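Local coordinates for protein putative xanthine dehydrogenase YAGS fad-binding subunit (Escherichia coli, PDB 5G5G) that probably serves as the molybdenum-binding subunit of a periplasmic aldehyde oxidase, holding its metal centre through a pterin cytosine dinucleotide, at residues Gln321-Leu326 with Met359-Ala364; Gln287-Gly292 with Ile302-Trp307. All blocks are in the same frame, centred on the assembly; numbering follows the deposited sequence. Where two conformers were deposited one is given.

Interaction 1: residues Gln321-Leu326 with Met359-Ala364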
ATOM      1  N   GLN C 321      18.071  16.870  -9.616  1.00 17.54           N
ATOM      2  CA  GLN C 321      19.456  16.463  -9.338  1.00 20.31           C
ATOM      3  C   GLN C 321      19.992  15.438 -10.305  1.00 18.84           C
ATOM      4  O   GLN C 321      21.142  15.582 -10.747  1.00 20.54           O
ATOM      5  CB  GLN C 321      19.681  15.945  -7.899  1.00 24.56           C
ATOM      6  CG  GLN C 321      21.055  15.229  -7.743  1.00 29.77           C
ATOM      7  CD  GLN C 321      21.323  14.690  -6.336  1.00 36.62           C
ATOM      8  OE1 GLN C 321      22.127  15.257  -5.579  1.00 41.92           O
ATOM      9  NE2 GLN C 321      20.654  13.587  -5.990  1.00 35.53           N
ATOM     10  N   GLN C 322      19.221  14.406 -10.657  1.00 16.64           N
ATOM     11  CA  GLN C 322      19.742  13.381 -11.543  1.00 15.62           C
ATOM     12  C   GLN C 322      20.117  13.940 -12.886  1.00 15.77           C
ATOM     13  O   GLN C 322      21.030  13.417 -13.545  1.00 16.24           O
ATOM     14  CB  GLN C 322      18.788  12.212 -11.801  1.00 15.92           C
ATOM     15  CG  GLN C 322      17.635  12.472 -12.742  1.00 15.41           C
ATOM     16  CD  GLN C 322      16.544  13.294 -12.088  1.00 15.26           C
ATOM     17  OE1 GLN C 322      15.975  12.854 -11.084  1.00 16.16           O
ATOM     18  NE2 GLN C 322      16.209  14.439 -12.670  1.00 14.82           N
ATOM     19  N   SER C 323      19.451  15.005 -13.277  1.00 14.70           N
ATOM     20  CA  SER C 323      19.726  15.597 -14.578  1.00 15.42           C
ATOM     21  C   SER C 323      21.086  16.288 -14.633  1.00 16.15           C
ATOM     22  O   SER C 323      21.550  16.670 -15.740  1.00 17.57           O
ATOM     23  CB  SER C 323      18.604  16.564 -14.965  1.00 15.07           C
ATOM     24  OG  SER C 323      17.391  15.855 -15.036  1.00 14.62           O
ATOM     25  N   GLU C 324      21.692  16.513 -13.468  1.00 15.99           N
ATOM     26  CA  GLU C 324      23.009  17.093 -13.382  1.00 17.52           C
ATOM     27  C   GLU C 324      24.090  16.074 -13.650  1.00 16.98           C
ATOM     28  O   GLU C 324      25.237  16.469 -13.904  1.00 17.72           O
ATOM     29  CB  GLU C 324      23.276  17.726 -12.001  1.00 19.13           C
ATOM     30  CG  GLU C 324      22.249  18.850 -11.729  1.00 21.29           C
ATOM     31  CD  GLU C 324      22.187  19.387 -10.305  1.00 24.84           C
ATOM     32  OE1 GLU C 324      22.928  18.894  -9.410  1.00 26.59           O
ATOM     33  OE2 GLU C 324      21.339  20.292 -10.075  1.00 28.90           O
ATOM     34  N   LEU C 325      23.771  14.796 -13.574  1.00 16.07           N
ATOM     35  CA  LEU C 325      24.804  13.721 -13.593  1.00 16.39           C
ATOM     36  C   LEU C 325      24.550  12.601 -14.593  1.00 16.03           C
ATOM     37  O   LEU C 325      25.490  11.879 -14.967  1.00 16.80           O
ATOM     38  CB  LEU C 325      24.888  13.062 -12.186  1.00 15.76           C
ATOM     39  CG  LEU C 325      25.519  13.948 -11.142  1.00 16.95           C
ATOM     40  CD1 LEU C 325      25.315  13.383  -9.731  1.00 16.92           C
ATOM     41  CD2 LEU C 325      26.986  14.190 -11.396  1.00 17.61           C
ATOM     42  N   LEU C 326      23.308  12.401 -15.007  1.00 15.91           N
ATOM     43  CA  LEU C 326      23.008  11.197 -15.750  1.00 15.54           C
ATOM     44  C   LEU C 326      23.520  11.236 -17.191  1.00 16.00           C
ATOM     45  O   LEU C 326      24.115  10.267 -17.609  1.00 17.16           O
ATOM     46  CB  LEU C 326      21.512  10.863 -15.698  1.00 15.58           C
ATOM     47  CG  LEU C 326      21.052   9.482 -16.243  1.00 15.15           C
ATOM     48  CD1 LEU C 326      21.868   8.328 -15.691  1.00 14.95           C
ATOM     49  CD2 LEU C 326      19.582   9.252 -15.908  1.00 15.04           C
ATOM     50  N   MET C 359      10.775  10.072 -13.622  1.00 11.29           N
ATOM     51  CA  MET C 359       9.439   9.906 -14.251  1.00 11.99           C
ATOM     52  C   MET C 359       9.251  10.923 -15.410  1.00 12.44           C
ATOM     53  O   MET C 359       8.641  10.582 -16.419  1.00 13.16           O
ATOM     54  CB  MET C 359       8.321  10.059 -13.247  1.00 12.35           C
ATOM     55  CG  MET C 359       8.116   8.825 -12.383  1.00 12.07           C
ATOM     56  SD  MET C 359       7.094   9.048 -10.927  1.00 13.37           S
ATOM     57  CE  MET C 359       5.476   8.880 -11.647  1.00 13.67           C
ATOM     58  N   ALA C 360       9.827  12.103 -15.260  1.00 12.01           N
ATOM     59  CA  ALA C 360       9.865  13.122 -16.314  1.00 12.81           C
ATOM     60  C   ALA C 360      11.043  12.939 -17.291  1.00 13.13           C
ATOM     61  O   ALA C 360      10.812  12.879 -18.503  1.00 12.77           O
ATOM     62  CB  ALA C 360       9.883  14.504 -15.707  1.00 13.49           C
ATOM     63  N   LEU C 361      12.285  12.942 -16.786  1.00 12.46           N
ATOM     64  CA  LEU C 361      13.431  12.931 -17.646  1.00 13.17           C
ATOM     65  C   LEU C 361      13.439  11.758 -18.627  1.00 13.24           C
ATOM     66  O   LEU C 361      13.803  11.930 -19.816  1.00 13.36           O
ATOM     67  CB  LEU C 361      14.751  12.944 -16.821  1.00 12.94           C
ATOM     68  CG  LEU C 361      16.048  12.769 -17.577  1.00 13.05           C
ATOM     69  CD1 LEU C 361      16.222  13.975 -18.520  1.00 13.51           C
ATOM     70  CD2 LEU C 361      17.187  12.689 -16.583  1.00 13.25           C
ATOM     71  N   GLU C 362      13.061  10.572 -18.144  1.00 12.60           N
ATOM     72  CA  GLU C 362      13.156   9.350 -18.961  1.00 12.70           C
ATOM     73  C   GLU C 362      12.051   9.226 -20.019  1.00 12.88           C
ATOM     74  O   GLU C 362      12.239   8.550 -21.023  1.00 13.23           O
ATOM     75  CB  GLU C 362      13.246   8.114 -18.046  1.00 11.95           C
ATOM     76  CG  GLU C 362      14.520   8.145 -17.224  1.00 12.06           C
ATOM     77  CD  GLU C 362      15.783   8.087 -18.094  1.00 13.30           C
ATOM     78  OE1 GLU C 362      15.916   7.106 -18.867  1.00 12.94           O
ATOM     79  OE2 GLU C 362      16.667   9.016 -17.994  1.00 14.62           O
ATOM     80  N   ILE C 363      10.966   9.978 -19.859  1.00 12.26           N
ATOM     81  CA  ILE C 363      10.030  10.178 -21.014  1.00 12.30           C
ATOM     82  C   ILE C 363      10.653  11.164 -21.996  1.00 12.78           C
ATOM     83  O   ILE C 363      10.621  10.921 -23.195  1.00 13.81           O
ATOM     84  CB  ILE C 363       8.614  10.670 -20.603  1.00 12.35           C
ATOM     85  CG1 ILE C 363       7.946   9.673 -19.663  1.00 12.17           C
ATOM     86  CG2 ILE C 363       7.769  10.932 -21.828  1.00 12.56           C
ATOM     87  CD1 ILE C 363       6.588  10.106 -19.093  1.00 12.42           C
ATOM     88  N   ALA C 364      11.166  12.293 -21.509  1.00 12.38           N
ATOM     89  CA  ALA C 364      11.780  13.317 -22.359  1.00 12.88           C
ATOM     90  C   ALA C 364      12.885  12.742 -23.222  1.00 13.13           C
ATOM     91  O   ALA C 364      12.969  13.018 -24.422  1.00 13.88           O
ATOM     92  CB  ALA C 364      12.277  14.529 -21.543  1.00 13.04           C
TER
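L361 of the helix segment 359-364 reaches across to Q322, S323 and L326 of the turn 321-326. Its CB already points toward the turn; with CG anti to the backbone N (chi1 173°) the two methyls are carried on in that direction, and the touching is left to them. CD2 does most of it. It meets S323 OG at 3.5 Å, with CD1 a little farther from the same oxygen. The CG of Q322 lies 3.9 Å from L361 CD2, the two side chains sliding past each other in opposite directions. Methyl to methyl, L326 CD2 stands 4.2 Å from L361 CD2. A branched aliphatic end suits this place, because it can pack against carbon and against a polar atom already engaged. S323 OG accepts a nearly straight bond (164°) from Q322 NE2, 3.0 Å away in the amide plane, and is probably also hydrogen-bonded to H304 ND1. Q322 NE2 also binds A319 O, which ties the amide back to the preceding loop. A second touch joins L326 CD2 to E362 OE2 at 3.6 Å. That buried carboxylate has its own mates, Y327 through OE2 and R380, a salt bridge, through OE1, so the leucine methyl merely packs against it. Here helix 354-372 meets the turn before strand 331-340 through a leucine laid against it, helix-to-loop packing within the molybdopterin cofactor-binding domain, the Q322 side chain about 14 Å from the dioxothiomolybdenum(VI) ion.

Interaction 2: residues Gln287-Gly292 with Ile302-Trp307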
ATOM      1  N   GLN C 287       7.197  19.728 -13.827  1.00 13.95           N
ATOM      2  CA  GLN C 287       8.575  19.759 -14.313  1.00 13.79           C
ATOM      3  C   GLN C 287       8.642  20.210 -15.768  1.00 14.50           C
ATOM      4  O   GLN C 287       7.844  19.749 -16.596  1.00 14.65           O
ATOM      5  CB  GLN C 287       9.204  18.396 -14.200  1.00 13.46           C
ATOM      6  CG  GLN C 287       9.186  17.823 -12.777  1.00 13.20           C
ATOM      7  CD  GLN C 287       9.839  16.480 -12.706  1.00 12.88           C
ATOM      8  OE1 GLN C 287      10.993  16.287 -13.111  1.00 13.03           O
ATOM      9  NE2 GLN C 287       9.143  15.558 -12.134  1.00 12.79           N
ATOM     10  N   HIS C 288       9.620  21.044 -16.070  1.00 14.58           N
ATOM     11  CA  HIS C 288       9.801  21.564 -17.432  1.00 15.25           C
ATOM     12  C   HIS C 288      11.189  21.143 -17.922  1.00 14.82           C
ATOM     13  O   HIS C 288      12.198  21.524 -17.313  1.00 14.58           O
ATOM     14  CB  HIS C 288       9.629  23.077 -17.406  1.00 16.56           C
ATOM     15  CG  HIS C 288       9.629  23.702 -18.758  1.00 18.09           C
ATOM     16  ND1 HIS C 288       9.959  25.023 -18.961  1.00 20.08           N
ATOM     17  CD2 HIS C 288       9.359  23.189 -19.976  1.00 18.60           C
ATOM     18  CE1 HIS C 288       9.869  25.301 -20.258  1.00 20.55           C
ATOM     19  NE2 HIS C 288       9.502  24.199 -20.893  1.00 19.46           N
ATOM     20  N   LEU C 289      11.229  20.374 -19.015  0.50 14.70           N
ATOM     21  CA  LEU C 289      12.459  19.820 -19.569  0.50 14.50           C
ATOM     22  C   LEU C 289      12.655  20.321 -20.989  0.50 15.04           C
ATOM     23  O   LEU C 289      11.747  20.192 -21.830  0.50 14.77           O
ATOM     24  CB  LEU C 289      12.390  18.300 -19.567  0.50 14.34           C
ATOM     25  CG  LEU C 289      12.829  17.701 -18.239  0.50 13.83           C
ATOM     26  CD1 LEU C 289      12.307  16.283 -18.085  0.50 13.98           C
ATOM     27  CD2 LEU C 289      14.338  17.679 -18.133  0.50 14.04           C
ATOM     28  N   ARG C 290      13.832  20.889 -21.242  1.00 15.15           N
ATOM     29  CA  ARG C 290      14.205  21.360 -22.570  1.00 16.00           C
ATOM     30  C   ARG C 290      15.560  20.698 -22.868  1.00 15.68           C
ATOM     31  O   ARG C 290      16.551  20.948 -22.148  1.00 15.66           O
ATOM     32  CB  ARG C 290      14.291  22.870 -22.611  1.00 17.54           C
ATOM     33  CG  ARG C 290      12.990  23.543 -22.164  1.00 19.04           C
ATOM     34  CD  ARG C 290      13.254  25.000 -21.882  1.00 20.82           C
ATOM     35  NE  ARG C 290      13.342  25.708 -23.105  1.00 23.29           N
ATOM     36  CZ  ARG C 290      13.909  26.920 -23.272  1.00 26.40           C
ATOM     37  NH1 ARG C 290      14.506  27.577 -22.246  1.00 27.06           N
ATOM     38  NH2 ARG C 290      13.880  27.488 -24.476  1.00 26.67           N
ATOM     39  N   ILE C 291      15.585  19.820 -23.866  1.00 15.06           N
ATOM     40  CA  ILE C 291      16.797  19.070 -24.208  1.00 15.03           C
ATOM     41  C   ILE C 291      17.053  19.158 -25.697  1.00 15.63           C
ATOM     42  O   ILE C 291      16.177  18.914 -26.490  1.00 15.42           O
ATOM     43  CB  ILE C 291      16.726  17.591 -23.808  1.00 14.74           C
ATOM     44  CG1 ILE C 291      16.066  17.453 -22.413  1.00 14.78           C
ATOM     45  CG2 ILE C 291      18.119  16.983 -23.842  1.00 14.73           C
ATOM     46  CD1 ILE C 291      15.919  16.039 -21.891  1.00 14.93           C
ATOM     47  N   GLY C 292      18.300  19.483 -26.055  1.00 15.61           N
ATOM     48  CA  GLY C 292      18.714  19.529 -27.438  1.00 16.40           C
ATOM     49  C   GLY C 292      19.929  18.698 -27.711  1.00 16.40           C
ATOM     50  O   GLY C 292      20.793  18.544 -26.822  1.00 16.18           O
ATOM     51  N   ILE C 302      20.838  20.841 -21.880  1.00 17.26           N
ATOM     52  CA  ILE C 302      19.849  20.205 -21.017  1.00 17.41           C
ATOM     53  C   ILE C 302      19.443  21.185 -19.931  1.00 16.70           C
ATOM     54  O   ILE C 302      20.275  21.762 -19.235  1.00 16.08           O
ATOM     55  CB  ILE C 302      20.325  18.850 -20.422  1.00 18.86           C
ATOM     56  CG1 ILE C 302      19.223  18.250 -19.531  1.00 18.91           C
ATOM     57  CG2 ILE C 302      21.664  18.972 -19.652  1.00 19.49           C
ATOM     58  CD1 ILE C 302      19.477  16.772 -19.300  1.00 20.09           C
ATOM     59  N   SER C 303      18.148  21.430 -19.842  1.00 16.31           N
ATOM     60  CA  SER C 303      17.553  22.302 -18.851  1.00 16.03           C
ATOM     61  C   SER C 303      16.436  21.513 -18.160  1.00 15.40           C
ATOM     62  O   SER C 303      15.577  20.868 -18.824  1.00 14.78           O
ATOM     63  CB  SER C 303      16.984  23.566 -19.466  1.00 16.82           C
ATOM     64  OG  SER C 303      16.198  24.341 -18.519  1.00 16.97           O
ATOM     65  N   HIS C 304      16.449  21.520 -16.824  1.00 14.87           N
ATOM     66  CA  HIS C 304      15.390  20.832 -16.072  1.00 14.68           C
ATOM     67  C   HIS C 304      15.014  21.742 -14.899  1.00 15.12           C
ATOM     68  O   HIS C 304      15.869  22.089 -14.063  1.00 15.33           O
ATOM     69  CB  HIS C 304      15.890  19.494 -15.591  1.00 14.26           C
ATOM     70  CG  HIS C 304      14.841  18.588 -15.026  1.00 13.77           C
ATOM     71  ND1 HIS C 304      15.111  17.269 -14.746  1.00 13.92           N
ATOM     72  CD2 HIS C 304      13.553  18.796 -14.679  1.00 13.63           C
ATOM     73  CE1 HIS C 304      14.020  16.696 -14.267  1.00 13.28           C
ATOM     74  NE2 HIS C 304      13.067  17.608 -14.194  1.00 13.39           N
ATOM     75  N   GLU C 305      13.767  22.191 -14.890  1.00 15.58           N
ATOM     76  CA  GLU C 305      13.249  22.964 -13.743  1.00 15.92           C
ATOM     77  C   GLU C 305      12.088  22.180 -13.150  1.00 15.79           C
ATOM     78  O   GLU C 305      11.342  21.545 -13.876  1.00 15.79           O
ATOM     79  CB  GLU C 305      12.832  24.358 -14.152  1.00 17.75           C
ATOM     80  CG  GLU C 305      13.993  25.199 -14.625  1.00 19.02           C
ATOM     81  CD  GLU C 305      13.645  26.633 -14.916  1.00 21.34           C
ATOM     82  OE1 GLU C 305      12.480  26.942 -15.215  1.00 21.96           O
ATOM     83  OE2 GLU C 305      14.568  27.478 -14.825  1.00 22.57           O
ATOM     84  N   SER C 306      11.981  22.187 -11.836  1.00 15.03           N
ATOM     85  CA  SER C 306      10.891  21.518 -11.145  1.00 14.71           C
ATOM     86  C   SER C 306      10.276  22.381 -10.070  1.00 14.97           C
ATOM     87  O   SER C 306      10.992  23.063  -9.309  1.00 14.93           O
ATOM     88  CB  SER C 306      11.399  20.221 -10.528  1.00 14.59           C
ATOM     89  OG  SER C 306      10.307  19.462 -10.013  1.00 14.52           O
ATOM     90  N   TRP C 307       8.956  22.387 -10.058  1.00 14.40           N
ATOM     91  CA  TRP C 307       8.155  23.056  -9.028  1.00 14.50           C
ATOM     92  C   TRP C 307       7.529  21.990  -8.128  1.00 14.31           C
ATOM     93  O   TRP C 307       7.013  20.986  -8.600  1.00 14.16           O
ATOM     94  CB  TRP C 307       7.029  23.850  -9.687  1.00 14.95           C
ATOM     95  CG  TRP C 307       7.414  25.164 -10.226  1.00 15.54           C
ATOM     96  CD1 TRP C 307       7.180  26.368  -9.671  1.00 16.06           C
ATOM     97  CD2 TRP C 307       8.055  25.417 -11.497  1.00 16.12           C
ATOM     98  NE1 TRP C 307       7.698  27.379 -10.497  1.00 16.75           N
ATOM     99  CE2 TRP C 307       8.208  26.802 -11.624  1.00 16.72           C
ATOM    100  CE3 TRP C 307       8.544  24.587 -12.514  1.00 16.25           C
ATOM    101  CZ2 TRP C 307       8.852  27.399 -12.761  1.00 17.48           C
ATOM    102  CZ3 TRP C 307       9.188  25.159 -13.618  1.00 16.52           C
ATOM    103  CH2 TRP C 307       9.340  26.533 -13.721  1.00 17.00           C
TER
HETATM  104  O   HOH W   1      13.676  23.766 -18.554  1.00 16.83           O
HETATM  105  O   HOH W   2      12.138  25.912 -17.817  1.00 31.75           O
HETATM  106  O   HOH W   3      15.459  26.975 -19.546  1.00 33.62           O
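The imidazole of H304 has a methyl on one face and an amide at its edge. In the conformer given, L289 CD2 lies over the face, offset toward the rim, 3.6 Å from the H304 ring centroid; a second conformer of L289 makes this CH-pi contact less certain. At the edge the Q287 amide lies nearly coplanar with the ring (5°), and its OE1 accepts, on a lone pair, a short, somewhat bent bond (2.7 Å, 146°) from H304 NE2. The extended chain of Q287 gives it the reach. A leucine in place of H304 would probably leave Q287 OE1 without its NE2 donor and the S323 hydroxyl without its probable partner ND1. Across the sheet, H288 CB abuts the edge of the W307 ring, 4.3 Å from CZ3, and a water bridges H288 O and S303 OG; another joins S303 OG to R290 NH1. Polar residues suit this wetter face, where H288 also binds D177, and E305 binds H333. Backbone bonds pair H288 with E305 and R290 with S303, while I291 and I302 add apolar contact. This antiparallel hairpin lies between strands 174-182 and 331-340, and helix 354-372 packs on the face carrying Q287, L289 and I291.

In the fold
Both contacts are buried, but they are built differently. Interaction 2 is the backbone-bonded heart of a hairpin, with one face watered and charged and the other turned inward; interaction 1 is a smaller meeting of side chains, carried largely by a leucine. They belong to one layered unit, since helix 354-372, which supplies one side of interaction 1, covers the inward face of interaction 2: A360 CB lies against Q287 OE1, and L361 CA against L289 CD1. The turn 321-326 reaches H304 directly, its S323 OG 2.7 Å from H304 ND1, a probable hydrogen bond, whereas the helix packs on the neighbours Q287 and L289. All four segments belong to the same molybdopterin cofactor-binding domain.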